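Long-range contacts in hypothetical protein Atu0492 (Agrobacterium tumefaciens, PDB 2GMY), which is of unknown function but, as a putative AhpD-like protein of the carboxymuconolactone decarboxylase family, may take part in antioxidant defence: residues 18-22 with 129-133; 36-40 with 55-59; 91-96 with 123-127. All blocks are in the same frame, centred on the assembly; numbering follows the deposited sequence.

In the fold
Three contacts tie together five helices of this all-helical subunit. Interaction 3 is wholly buried and largely apolar, an isoleucine knob with one tryptophan-threonine bond at its side. Interactions 1 and 2 are partly exposed, and both combine apolar packing with a glutamate that accepts hydrogen bonds. Helix 117-139 serves interactions 1 and 3, in which helix 12-26 and helix 83-96 respectively pack on it, and both of these contacts meet the second subunit. Interaction 2 pairs helix 32-45 with helix 49-61, mostly through rings and water. It is joined to interaction 1 by the Glu22-Lys39 salt bridge and to interaction 3 by Ile38, which packs on Val92 and Ile127.

Interaction 1: 18-22 with 129-133; sequences VMALE and AINTW
Glu22 accepts the indole N-H of Trp133 on the anti side of its carboxylate, the side less often used. The bond from Trp133 NE1 to Glu22 OE1 is short at 2.8 Å but distinctly bent, with an N-H...O angle of 134°. The oxygen is tilted somewhat out of the ring plane, and the carboxylate and indole planes stand 56° apart. Glu22 gets there because CG lies anti to the backbone N (chi1 -177°) and the chain then bends at chi2, which folds the acid back toward the indole.

Trp133 is also gripped from other directions. Val18 sends CG1 over one face of the six-membered ring, 3.5 Å from its centroid, a CH-pi contact. The methyl sits off centre, with Val18 CG1 only 3.3 Å from Trp133 CZ2. Valine suits this place, since a branch at CB can lie on the ring while the rest of the residue stays close to its helix. Met19, whose chain is bent at chi2 and chi3, turns SD to the far rim of the benzo ring, 3.5 Å from Trp133 CH2. This is a Met-aromatic contact made obliquely. Where the roughly antiparallel segments 18-22 and 129-133 come closer, the small Ala129 is met by Leu21, with Leu21 CD2 4.1 Å from Ala129 CB. Both segments also reach the second subunit: Val18 packs on Val125 and Thr132 on Gly128 of that chain.

The other oxygen of Glu22, OE2, forms a salt bridge with Lys39. The two oxygens therefore have different tasks, one fixing the indole and the other a lysine. Lys39 would be expected to stabilise the negative charge of Glu22, so that the acid can remain ionised while serving as acceptor for a large, mostly apolar side chain.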
loop_
_atom_site.group_PDB
_atom_site.type_symbol
_atom_site.label_atom_id
_atom_site.label_comp_id
_atom_site.label_asym_id
_atom_site.label_seq_id
_atom_site.Cartn_x
_atom_site.Cartn_y
_atom_site.Cartn_z
ATOM N N VAL A 18 22.632 21.221 7.475
ATOM C CA VAL A 18 22.501 20.086 6.562
ATOM C C VAL A 18 23.756 19.944 5.711
ATOM O O VAL A 18 24.215 18.826 5.478
ATOM C CB VAL A 18 21.222 20.160 5.690
ATOM C CG1 VAL A 18 21.121 18.939 4.793
ATOM C CG2 VAL A 18 19.981 20.242 6.556
ATOM N N MET A 19 24.333 21.072 5.290
ATOM C CA MET A 19 25.590 21.050 4.526
ATOM C C MET A 19 26.764 20.451 5.308
ATOM O O MET A 19 27.639 19.801 4.711
ATOM C CB MET A 19 25.950 22.445 3.992
ATOM C CG MET A 19 25.122 22.888 2.793
ATOM S SD MET A 19 25.143 21.827 1.285
ATOM C CE MET A 19 26.828 21.267 1.142
ATOM N N ALA A 20 26.772 20.643 6.629
ATOM C CA ALA A 20 27.807 20.038 7.477
ATOM C C ALA A 20 27.681 18.513 7.487
ATOM O O ALA A 20 28.685 17.788 7.426
ATOM C CB ALA A 20 27.770 20.609 8.887
ATOM N N LEU A 21 26.445 18.021 7.548
ATOM C CA LEU A 21 26.237 16.570 7.509
ATOM C C LEU A 21 26.664 16.006 6.158
ATOM O O LEU A 21 27.318 14.954 6.089
ATOM C CB LEU A 21 24.781 16.206 7.812
ATOM C CG LEU A 21 24.450 14.707 7.782
ATOM C CD1 LEU A 21 25.348 13.887 8.706
ATOM C CD2 LEU A 21 22.974 14.497 8.129
ATOM N N GLU A 22 26.302 16.715 5.089
ATOM C CA GLU A 22 26.720 16.347 3.737
ATOM C C GLU A 22 28.249 16.276 3.618
ATOM O O GLU A 22 28.802 15.335 3.047
ATOM C CB GLU A 22 26.150 17.355 2.740
ATOM C CG GLU A 22 26.459 17.059 1.275
ATOM C CD GLU A 22 25.891 15.724 0.808
ATOM O OE1 GLU A 22 24.797 15.343 1.262
ATOM O OE2 GLU A 22 26.564 15.060 -0.006
ATOM N N ALA A 129 21.105 11.103 5.302
ATOM C CA ALA A 129 21.411 12.407 4.717
ATOM C C ALA A 129 20.655 12.654 3.405
ATOM O O ALA A 129 20.028 13.702 3.237
ATOM C CB ALA A 129 22.916 12.578 4.527
ATOM N N ILE A 130 20.670 11.691 2.485
ATOM C CA ILE A 130 19.969 11.923 1.219
ATOM C C ILE A 130 18.467 11.980 1.474
ATOM O O ILE A 130 17.756 12.753 0.845
ATOM C CB ILE A 130 20.354 10.899 0.111
ATOM C CG1 ILE A 130 19.680 11.263 -1.223
ATOM C CG2 ILE A 130 20.092 9.475 0.560
ATOM C CD1 ILE A 130 20.061 12.671 -1.763
ATOM N N ASN A 131 17.991 11.191 2.436
ATOM C CA ASN A 131 16.569 11.228 2.755
ATOM C C ASN A 131 16.131 12.611 3.270
ATOM O O ASN A 131 14.991 13.038 3.052
ATOM C CB ASN A 131 16.201 10.109 3.730
ATOM C CG ASN A 131 15.764 8.862 3.000
ATOM O OD1 ASN A 131 14.591 8.706 2.653
ATOM N ND2 ASN A 131 16.715 7.977 2.720
ATOM N N THR A 132 17.061 13.314 3.923
ATOM C CA THR A 132 16.825 14.685 4.360
ATOM C C THR A 132 16.806 15.635 3.153
ATOM O O THR A 132 15.863 16.419 2.990
ATOM C CB THR A 132 17.849 15.105 5.425
ATOM O OG1 THR A 132 17.568 14.377 6.636
ATOM C CG2 THR A 132 17.741 16.603 5.726
ATOM N N TRP A 133 17.829 15.571 2.305
ATOM C CA TRP A 133 17.840 16.426 1.108
ATOM C C TRP A 133 16.593 16.201 0.249
ATOM O O TRP A 133 15.993 17.159 -0.244
ATOM C CB TRP A 133 19.083 16.182 0.253
ATOM C CG TRP A 133 20.351 16.736 0.807
ATOM C CD1 TRP A 133 21.459 16.026 1.178
ATOM C CD2 TRP A 133 20.667 18.119 1.020
ATOM N NE1 TRP A 133 22.444 16.886 1.619
ATOM C CE2 TRP A 133 21.982 18.174 1.534
ATOM C CE3 TRP A 133 19.962 19.317 0.831
ATOM C CZ2 TRP A 133 22.619 19.395 1.863
ATOM C CZ3 TRP A 133 20.586 20.527 1.161
ATOM C CH2 TRP A 133 21.901 20.553 1.672
#

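Interaction 2: 36-40 with 55-59; sequences HLIKL and HVKES
Lys39 and His55 make the first of two CH-pi contacts. The lysine crosses the His55 ring at about a right angle, its CB centred over one face, 3.6 Å from the ring centroid. The lysine chain runs on extended beyond CG, and CD comes to 3.4 Å from CE1 of His55; a long aliphatic stem suits this place because it can line a ring and still carry its ammonium group past it. His36 does the reverse, spreading one face over the backbone at Glu58 and Ser59, with Ser59 CA 4.2 Å from its ring centroid.

Apolar packing closes one flank, where Leu40 CD1 meets Val56 CG2 at 3.9 Å. With CG anti to the backbone N (chi1 179°), the Leu40 branch is directed to this flank.

The polar links between the helices pass through water. One molecule bonds to His36 ND1 at 2.7 Å and donates to Glu58 OE1; a second accepts from Lys39 NZ and donates to Glu58 OE2 at 2.6 Å. Beyond the pair, Asp62 holds His36 NE2 and Glu22 forms a salt bridge with Lys39 NZ.

Within helix 49-61, Ser59 OG returns its hydrogen to His55 O at 2.8 Å, a common way for a buried serine to satisfy itself. That carbonyl also receives Ser59 N, from the opposite face of its plane. His55 ND1 donates to Glu58 OE1, though the modelled 2.4 Å is too short to be trusted exactly.

His55 stands four residues after the second cysteine of a CXXC sequence, as in the AhpD family, where that histidine belongs to the redox centre. A similar role here is only probable. Each carboxylate oxygen of Glu58 accepts from a water, linking the acid indirectly to His36 and Lys39 on helix 32-45.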
loop_
_atom_site.group_PDB
_atom_site.type_symbol
_atom_site.label_atom_id
_atom_site.label_comp_id
_atom_site.label_asym_id
_atom_site.label_seq_id
_atom_site.Cartn_x
_atom_site.Cartn_y
_atom_site.Cartn_z
ATOM N N HIS A 36 27.476 7.606 -4.520
ATOM C CA HIS A 36 26.628 7.885 -5.686
ATOM C C HIS A 36 25.401 6.980 -5.737
ATOM O O HIS A 36 24.283 7.436 -5.974
ATOM C CB HIS A 36 27.411 7.690 -6.981
ATOM C CG HIS A 36 28.511 8.680 -7.169
ATOM N ND1 HIS A 36 28.356 10.018 -6.882
ATOM C CD2 HIS A 36 29.772 8.534 -7.640
ATOM C CE1 HIS A 36 29.481 10.656 -7.162
ATOM N NE2 HIS A 36 30.356 9.778 -7.620
ATOM N N LEU A 37 25.628 5.695 -5.524
ATOM C CA LEU A 37 24.560 4.696 -5.546
ATOM C C LEU A 37 23.499 4.993 -4.491
ATOM O O LEU A 37 22.294 4.941 -4.767
ATOM C CB LEU A 37 25.184 3.320 -5.306
ATOM C CG LEU A 37 24.241 2.121 -5.307
ATOM C CD1 LEU A 37 25.029 0.888 -5.692
ATOM C CD2 LEU A 37 23.523 1.947 -3.951
ATOM N N ILE A 38 23.946 5.254 -3.266
ATOM C CA ILE A 38 23.023 5.576 -2.171
ATOM C C ILE A 38 22.176 6.802 -2.525
ATOM O O ILE A 38 20.942 6.789 -2.360
ATOM C CB ILE A 38 23.801 5.831 -0.855
ATOM C CG1 ILE A 38 24.363 4.526 -0.305
ATOM C CG2 ILE A 38 22.909 6.552 0.159
ATOM C CD1 ILE A 38 25.512 4.746 0.702
ATOM N N LYS A 39 22.833 7.857 -3.007
ATOM C CA LYS A 39 22.129 9.112 -3.285
ATOM C C LYS A 39 21.155 8.976 -4.440
ATOM O O LYS A 39 20.022 9.463 -4.368
ATOM C CB LYS A 39 23.114 10.241 -3.569
ATOM C CG LYS A 39 23.856 10.709 -2.324
ATOM C CD LYS A 39 24.915 11.728 -2.716
ATOM C CE LYS A 39 25.516 12.359 -1.495
ATOM N NZ LYS A 39 26.170 13.635 -1.883
ATOM N N LEU A 40 21.586 8.304 -5.505
ATOM C CA LEU A 40 20.741 8.181 -6.694
ATOM C C LEU A 40 19.545 7.290 -6.395
ATOM O O LEU A 40 18.397 7.657 -6.676
ATOM C CB LEU A 40 21.548 7.656 -7.889
ATOM C CG LEU A 40 20.766 7.453 -9.195
ATOM C CD1 LEU A 40 20.044 8.729 -9.639
ATOM C CD2 LEU A 40 21.720 6.972 -10.262
ATOM N N HIS A 55 22.406 13.774 -9.045
ATOM C CA HIS A 55 23.201 12.572 -8.790
ATOM C C HIS A 55 23.470 11.738 -10.029
ATOM O O HIS A 55 24.465 11.020 -10.077
ATOM C CB HIS A 55 22.614 11.782 -7.617
ATOM C CG HIS A 55 22.535 12.602 -6.370
ATOM N ND1 HIS A 55 23.633 13.259 -5.859
ATOM C CD2 HIS A 55 21.500 12.907 -5.554
ATOM C CE1 HIS A 55 23.278 13.930 -4.779
ATOM N NE2 HIS A 55 21.992 13.728 -4.569
ATOM N N VAL A 56 22.597 11.845 -11.028
ATOM C CA VAL A 56 22.873 11.301 -12.357
ATOM C C VAL A 56 24.173 11.956 -12.878
ATOM O O VAL A 56 25.107 11.266 -13.310
ATOM C CB VAL A 56 21.704 11.572 -13.323
ATOM C CG1 VAL A 56 22.154 11.406 -14.784
ATOM C CG2 VAL A 56 20.528 10.633 -13.023
ATOM N N LYS A 57 24.230 13.281 -12.791
ATOM C CA LYS A 57 25.379 14.042 -13.311
ATOM C C LYS A 57 26.652 13.725 -12.536
ATOM O O LYS A 57 27.722 13.549 -13.135
ATOM C CB LYS A 57 25.075 15.539 -13.304
ATOM C CG LYS A 57 24.084 15.934 -14.403
ATOM C CD LYS A 57 23.471 17.302 -14.159
ATOM C CE LYS A 57 22.493 17.656 -15.257
ATOM N NZ LYS A 57 21.770 18.939 -14.974
ATOM N N GLU A 58 26.543 13.631 -11.212
ATOM C CA GLU A 58 27.713 13.260 -10.391
ATOM C C GLU A 58 28.235 11.857 -10.695
ATOM O O GLU A 58 29.452 11.647 -10.777
ATOM C CB GLU A 58 27.424 13.390 -8.900
ATOM C CG GLU A 58 27.171 14.818 -8.453
ATOM C CD GLU A 58 26.500 14.872 -7.101
ATOM O OE1 GLU A 58 25.764 13.915 -6.761
ATOM O OE2 GLU A 58 26.696 15.871 -6.376
ATOM N N SER A 59 27.318 10.897 -10.845
ATOM C CA SER A 59 27.679 9.516 -11.185
ATOM C C SER A 59 28.384 9.471 -12.537
ATOM O O SER A 59 29.404 8.805 -12.694
ATOM C CB SER A 59 26.433 8.625 -11.219
ATOM O OG SER A 59 25.825 8.587 -9.945
HETATM O O HOH W 1 26.440 11.545 -5.848
HETATM O O HOH W 2 25.970 15.511 -3.857
#

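Interaction 3: 91-96 with 123-127; sequences WVDAVT and ITVAI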
loop_
_atom_site.group_PDB
_atom_site.type_symbol
_atom_site.label_atom_id
_atom_site.label_comp_id
_atom_site.label_asym_id
_atom_site.label_seq_id
_atom_site.Cartn_x
_atom_site.Cartn_y
_atom_site.Cartn_z
ATOM N N TRP A 91 19.600 -2.510 1.055
ATOM C CA TRP A 91 19.581 -1.756 2.303
ATOM C C TRP A 91 19.107 -0.329 2.066
ATOM O O TRP A 91 18.313 0.214 2.856
ATOM C CB TRP A 91 20.967 -1.756 2.925
ATOM C CG TRP A 91 21.046 -1.219 4.319
ATOM C CD1 TRP A 91 21.773 -0.133 4.737
ATOM C CD2 TRP A 91 20.416 -1.750 5.498
ATOM N NE1 TRP A 91 21.641 0.041 6.092
ATOM C CE2 TRP A 91 20.813 -0.932 6.587
ATOM C CE3 TRP A 91 19.564 -2.830 5.741
ATOM C CZ2 TRP A 91 20.375 -1.161 7.900
ATOM C CZ3 TRP A 91 19.133 -3.065 7.060
ATOM C CH2 TRP A 91 19.549 -2.232 8.114
ATOM N N VAL A 92 19.588 0.292 0.990
ATOM C CA VAL A 92 19.067 1.615 0.636
ATOM C C VAL A 92 17.539 1.582 0.524
ATOM O O VAL A 92 16.847 2.442 1.081
ATOM C CB VAL A 92 19.708 2.154 -0.651
ATOM C CG1 VAL A 92 19.023 3.443 -1.111
ATOM C CG2 VAL A 92 21.191 2.391 -0.426
ATOM N N ASP A 93 17.019 0.588 -0.190
ATOM C CA ASP A 93 15.573 0.446 -0.338
ATOM C C ASP A 93 14.874 0.245 1.018
ATOM O O ASP A 93 13.911 0.962 1.336
ATOM C CB ASP A 93 15.269 -0.727 -1.268
ATOM C CG ASP A 93 15.574 -0.411 -2.723
ATOM O OD1 ASP A 93 16.267 0.590 -2.998
ATOM O OD2 ASP A 93 15.109 -1.179 -3.595
ATOM N N ALA A 94 15.365 -0.705 1.814
ATOM C CA ALA A 94 14.701 -1.057 3.082
ATOM C C ALA A 94 14.672 0.119 4.054
ATOM O O ALA A 94 13.663 0.375 4.732
ATOM C CB ALA A 94 15.385 -2.276 3.731
ATOM N N VAL A 95 15.787 0.854 4.096
ATOM C CA VAL A 95 15.955 1.950 5.052
ATOM C C VAL A 95 15.253 3.208 4.554
ATOM O O VAL A 95 14.677 3.958 5.330
ATOM C CB VAL A 95 17.447 2.196 5.358
ATOM C CG1 VAL A 95 17.643 3.401 6.271
ATOM C CG2 VAL A 95 18.038 0.967 6.027
ATOM N N THR A 96 15.289 3.445 3.245
ATOM C CA THR A 96 14.542 4.587 2.702
ATOM C C THR A 96 13.038 4.425 2.983
ATOM O O THR A 96 12.345 5.390 3.276
ATOM C CB THR A 96 14.843 4.782 1.208
ATOM O OG1 THR A 96 16.217 5.168 1.070
ATOM C CG2 THR A 96 13.974 5.858 0.603
ATOM N N ILE A 123 27.325 4.104 5.732
ATOM C CA ILE A 123 26.265 3.901 4.740
ATOM C C ILE A 123 24.909 4.391 5.241
ATOM O O ILE A 123 24.177 5.084 4.515
ATOM C CB ILE A 123 26.176 2.408 4.382
ATOM C CG1 ILE A 123 27.347 2.020 3.482
ATOM C CG2 ILE A 123 24.843 2.052 3.683
ATOM C CD1 ILE A 123 27.610 0.527 3.500
ATOM N N THR A 124 24.573 4.024 6.479
ATOM C CA THR A 124 23.246 4.308 7.015
ATOM C C THR A 124 23.068 5.808 7.303
ATOM O O THR A 124 22.004 6.368 7.058
ATOM C CB THR A 124 22.924 3.400 8.223
ATOM O OG1 THR A 124 23.131 2.022 7.845
ATOM C CG2 THR A 124 21.480 3.577 8.652
ATOM N N VAL A 125 24.120 6.467 7.773
ATOM C CA VAL A 125 24.081 7.929 7.897
ATOM C C VAL A 125 23.932 8.576 6.509
ATOM O O VAL A 125 23.173 9.534 6.344
ATOM C CB VAL A 125 25.355 8.444 8.618
ATOM C CG1 VAL A 125 25.445 9.961 8.565
ATOM C CG2 VAL A 125 25.370 7.950 10.079
ATOM N N ALA A 126 24.644 8.050 5.512
ATOM C CA ALA A 126 24.521 8.557 4.142
ATOM C C ALA A 126 23.065 8.413 3.634
ATOM O O ALA A 126 22.520 9.330 3.016
ATOM C CB ALA A 126 25.493 7.833 3.221
ATOM N N ILE A 127 22.430 7.276 3.924
ATOM C CA ILE A 127 21.023 7.077 3.540
ATOM C C ILE A 127 20.152 8.116 4.253
ATOM O O ILE A 127 19.250 8.700 3.652
ATOM C CB ILE A 127 20.539 5.647 3.869
ATOM C CG1 ILE A 127 21.287 4.611 3.005
ATOM C CG2 ILE A 127 19.016 5.500 3.619
ATOM C CD1 ILE A 127 21.205 3.159 3.539
#
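Trp91 turns the edge of its indole toward Thr124, and Trp91 NE1 donates to Thr124 OG1 at 3.0 Å along an almost straight line, 172° at the hydrogen. The oxygen lies in the ring plane, the ideal direction for an indole N-H. With CG anti to the backbone N (chi1 -170°), the ring stands out from its own helix, and CG2 of Val95, one turn on, rests 3.4 Å above its plane. The Thr124 hydroxyl accepts here and is also bonded to Ile120 O, so one buried oxygen serves two partners.

Ile127 meets Trp91 at about a right angle, Ile127 CD1 approaching Trp91 CD1 obliquely at 3.5 Å. It is a true knob into a hole: segments 91-96 and 123-127 cross at -53°, on helices 83-96 and 117-139 of the all-helical AhpD-like fold, and the side chain sits among Trp91, Val92, Val95 and Thr96. A beta-branched isoleucine suits such a four-sided hole by offering two separate arms. CD1 goes to Trp91 and to Val92, 3.9 Å from the CA of the latter, while CG2 lies 3.7 Å from Val95 CG1.

Thr96 closes the far end of the hole, OG1 standing 3.8 Å from Ile127 CG2. Its hydroxyl bonds back to Val92 O at 2.8 Å, and Asn131 also reaches it from helix 117-139. Past this corner, Arg135 of the second subunit bonds to Thr96 O.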